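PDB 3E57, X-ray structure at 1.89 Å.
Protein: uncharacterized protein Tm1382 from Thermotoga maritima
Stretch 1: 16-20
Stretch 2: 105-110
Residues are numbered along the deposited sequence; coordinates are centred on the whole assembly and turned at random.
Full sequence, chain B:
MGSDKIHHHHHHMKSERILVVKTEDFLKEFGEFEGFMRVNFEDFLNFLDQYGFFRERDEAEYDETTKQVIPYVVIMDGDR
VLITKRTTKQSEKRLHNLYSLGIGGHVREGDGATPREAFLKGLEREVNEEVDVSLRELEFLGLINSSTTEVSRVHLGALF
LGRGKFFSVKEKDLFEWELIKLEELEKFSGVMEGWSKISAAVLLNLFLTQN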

ATOM      1  N   GLU B  16     -29.756  -9.631  -4.518  1.00 45.33           N
ATOM      2  CA  GLU B  16     -28.847  -8.485  -4.236  1.00 44.95           C
ATOM      3  C   GLU B  16     -27.896  -8.226  -5.414  1.00 44.44           C
ATOM      4  O   GLU B  16     -26.857  -8.880  -5.541  1.00 44.86           O
ATOM      5  N   ARG B  17     -28.259  -7.275  -6.276  1.00 43.52           N
ATOM      6  CA  ARG B  17     -27.360  -6.801  -7.331  1.00 42.82           C
ATOM      7  C   ARG B  17     -26.549  -5.630  -6.786  1.00 41.87           C
ATOM      8  O   ARG B  17     -27.117  -4.689  -6.225  1.00 41.67           O
ATOM      9  N   ILE B  18     -25.234  -5.674  -6.974  1.00 40.96           N
ATOM     10  CA  ILE B  18     -24.335  -4.721  -6.307  1.00 40.15           C
ATOM     11  C   ILE B  18     -23.390  -3.981  -7.255  1.00 39.51           C
ATOM     12  O   ILE B  18     -23.116  -4.449  -8.355  1.00 39.59           O
ATOM     13  N   LEU B  19     -22.905  -2.816  -6.811  1.00 38.52           N
ATOM     14  CA  LEU B  19     -22.082  -1.937  -7.642  1.00 37.96           C
ATOM     15  C   LEU B  19     -20.694  -2.526  -7.880  1.00 37.37           C
ATOM     16  O   LEU B  19     -19.988  -2.918  -6.936  1.00 36.97           O
ATOM     17  N   VAL B  20     -20.311  -2.563  -9.153  1.00 36.93           N
ATOM     18  CA  VAL B  20     -19.008  -3.056  -9.570  1.00 36.61           C
ATOM     19  C   VAL B  20     -18.420  -2.151 -10.645  1.00 36.31           C
ATOM     20  O   VAL B  20     -19.127  -1.343 -11.232  1.00 35.70           O
ATOM     21  N   GLY B 105     -19.442  -2.217   3.352  1.00 33.34           N
ATOM     22  CA  GLY B 105     -20.483  -3.050   2.772  1.00 33.90           C
ATOM     23  C   GLY B 105     -20.617  -2.786   1.295  1.00 34.40           C
ATOM     24  O   GLY B 105     -20.006  -1.868   0.774  1.00 34.71           O
ATOM     25  N   HIS B 106     -21.440  -3.580   0.627  1.00 35.13           N
ATOM     26  CA  HIS B 106     -21.668  -3.423  -0.805  1.00 35.53           C
ATOM     27  C   HIS B 106     -22.666  -2.307  -1.082  1.00 35.89           C
ATOM     28  O   HIS B 106     -23.490  -1.974  -0.228  1.00 36.35           O
ATOM     29  N   VAL B 107     -22.576  -1.716  -2.269  1.00 35.82           N
ATOM     30  CA  VAL B 107     -23.593  -0.776  -2.720  1.00 36.01           C
ATOM     31  C   VAL B 107     -24.610  -1.577  -3.530  1.00 36.13           C
ATOM     32  O   VAL B 107     -24.234  -2.318  -4.432  1.00 35.55           O
ATOM     33  N   ARG B 108     -25.887  -1.435  -3.183  1.00 36.76           N
ATOM     34  CA  ARG B 108     -26.957  -2.210  -3.814  1.00 37.36           C
ATOM     35  C   ARG B 108     -27.636  -1.392  -4.895  1.00 37.39           C
ATOM     36  O   ARG B 108     -27.761  -0.173  -4.784  1.00 37.29           O
ATOM     37  N   GLU B 109     -28.099  -2.078  -5.932  1.00 37.66           N
ATOM     38  CA  GLU B 109     -28.798  -1.434  -7.054  1.00 37.60           C
ATOM     39  C   GLU B 109     -29.976  -0.552  -6.631  1.00 37.30           C
ATOM     40  O   GLU B 109     -30.247   0.475  -7.266  1.00 37.35           O
ATOM     41  N   GLY B 110     -30.665  -0.957  -5.566  1.00 37.05           N
ATOM     42  CA  GLY B 110     -31.797  -0.213  -5.036  1.00 37.12           C
ATOM     43  C   GLY B 110     -31.444   0.986  -4.177  1.00 37.05           C
ATOM     44  O   GLY B 110     -32.335   1.672  -3.686  1.00 36.66           O
TER

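A single beta bridge, Ile18 with Arg108, sets the frame on which these side chains are arranged. Leu19 N donates to Val107 O (2.8 Å) and Glu109 N donates to Arg17 O (2.8 Å), fixing the backbones so closely that Ile18 CA lies 3.0 Å from Val107 O, a CA-H...O contact. One water links the two backbones further, donating to Leu19 O at 2.9 Å and accepting from Val107 N at 2.8 Å.

Three residues send CA-to-CB toward the opposing stretch: Leu19, His106 and Glu109. Leu19, with chi1 t and chi2 p, meets Val107 near the backbone, CB to CB at 3.7 Å; Val107 itself leaves its backbone sideways, chi1 t. Ile18 also starts sideways, yet with chi1 p, Ile18 CG2 reaches His106 CB at 3.6 Å and passes 4.4 Å from Arg108 CG; chi2, also p, sets only CD1. The imidazole of His106 (chi1 m, chi2 83°) has Ile18 CG1 obliquely beside it, while its NE2 is satisfied elsewhere in the structure.

The most exacting polar pair is Arg17 with Glu109. Glu109 is nearly fully extended, chi1 and chi2 both t, so its carboxylate is carried out to the guanidinium. Arg17 is bent, with chi1 m, chi2 between wells at -126° and chi3 m; it also touches a crystal neighbour, so its conformation need not be owed to Glu109 alone. The result is a two-pronged salt bridge: Arg17 NE donates to Glu109 OE1 at 3.0 Å and Arg17 NH2 to Glu109 OE2 at 2.9 Å, made at the guanidinium edge, where the N-H bonds point.

Glu16 and Arg108 make a looser pair. Glu16 starts sideways, but t, t torsions bring its end nearer the other stretch; Arg108 runs m, t, t. Glu16 OE2 stops 3.9 Å from Arg108 NE, a long salt bridge. The rule is economical: backbone bonds set the register, compact apolar contacts fill beside them, and the charged side chains, more exposed than the apolar ones, pair with each other.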

ATOM      1  CB  GLU B  16     -28.056  -8.758  -2.950  1.00 45.22           C
ATOM      2  CG  GLU B  16     -27.135  -7.614  -2.506  1.00 45.82           C
ATOM      3  CD  GLU B  16     -26.318  -7.944  -1.266  1.00 46.63           C
ATOM      4  OE1 GLU B  16     -26.395  -9.094  -0.783  1.00 49.35           O
ATOM      5  OE2 GLU B  16     -25.588  -7.051  -0.778  1.00 50.04           O
ATOM      6  CB  ARG B  17     -28.134  -6.357  -8.572  1.00 43.02           C
ATOM      7  CG  ARG B  17     -28.865  -7.497  -9.290  1.00 44.01           C
ATOM      8  CD  ARG B  17     -28.490  -7.561 -10.768  1.00 45.14           C
ATOM      9  NE  ARG B  17     -28.844  -6.336 -11.484  1.00 45.54           N
ATOM     10  CZ  ARG B  17     -28.332  -5.974 -12.659  1.00 46.23           C
ATOM     11  NH1 ARG B  17     -27.443  -6.738 -13.287  1.00 47.10           N
ATOM     12  NH2 ARG B  17     -28.716  -4.836 -13.222  1.00 46.05           N
ATOM     13  CB  ILE B  18     -23.539  -5.392  -5.151  1.00 40.03           C
ATOM     14  CG1 ILE B  18     -22.845  -6.691  -5.589  1.00 39.78           C
ATOM     15  CG2 ILE B  18     -24.464  -5.682  -3.983  1.00 39.72           C
ATOM     16  CD1 ILE B  18     -21.579  -6.506  -6.371  1.00 40.07           C
ATOM     17  CB  LEU B  19     -21.949  -0.541  -7.008  1.00 37.91           C
ATOM     18  CG  LEU B  19     -21.166   0.543  -7.768  1.00 37.96           C
ATOM     19  CD1 LEU B  19     -21.836   0.878  -9.096  1.00 36.73           C
ATOM     20  CD2 LEU B  19     -21.017   1.795  -6.918  1.00 37.36           C
ATOM     21  CB  VAL B  20     -19.106  -4.503 -10.104  1.00 36.54           C
ATOM     22  CG1 VAL B  20     -19.563  -5.439  -9.004  1.00 36.00           C
ATOM     23  CG2 VAL B  20     -20.066  -4.592 -11.316  1.00 36.82           C
ATOM     24  CB  HIS B 106     -22.158  -4.739  -1.400  1.00 35.78           C
ATOM     25  CG  HIS B 106     -21.119  -5.814  -1.395  1.00 37.18           C
ATOM     26  ND1 HIS B 106     -20.871  -6.602  -0.291  1.00 38.38           N
ATOM     27  CD2 HIS B 106     -20.251  -6.219  -2.352  1.00 38.10           C
ATOM     28  CE1 HIS B 106     -19.901  -7.454  -0.572  1.00 38.52           C
ATOM     29  NE2 HIS B 106     -19.509  -7.246  -1.818  1.00 39.05           N
ATOM     30  CB  VAL B 107     -22.980   0.360  -3.564  1.00 36.12           C
ATOM     31  CG1 VAL B 107     -24.071   1.269  -4.130  1.00 35.66           C
ATOM     32  CG2 VAL B 107     -21.976   1.156  -2.719  1.00 35.17           C
ATOM     33  CB  ARG B 108     -28.002  -2.625  -2.784  1.00 37.51           C
ATOM     34  CG  ARG B 108     -27.470  -3.493  -1.656  1.00 38.41           C
ATOM     35  CD  ARG B 108     -28.510  -3.617  -0.560  1.00 39.12           C
ATOM     36  NE  ARG B 108     -28.008  -4.317   0.620  1.00 40.59           N
ATOM     37  CZ  ARG B 108     -28.566  -4.262   1.830  1.00 42.33           C
ATOM     38  NH1 ARG B 108     -29.653  -3.526   2.055  1.00 42.90           N
ATOM     39  NH2 ARG B 108     -28.022  -4.939   2.836  1.00 43.92           N
ATOM     40  CB  GLU B 109     -29.284  -2.497  -8.039  1.00 37.59           C
ATOM     41  CG  GLU B 109     -29.728  -1.929  -9.374  1.00 38.08           C
ATOM     42  CD  GLU B 109     -29.965  -3.005 -10.408  1.00 38.47           C
ATOM     43  OE1 GLU B 109     -30.219  -4.165 -10.017  1.00 38.11           O
ATOM     44  OE2 GLU B 109     -29.895  -2.682 -11.614  1.00 39.82           O
TER
HETATM   45  O   HOH W   1     -20.766  -2.806  -4.118  1.00 35.97           O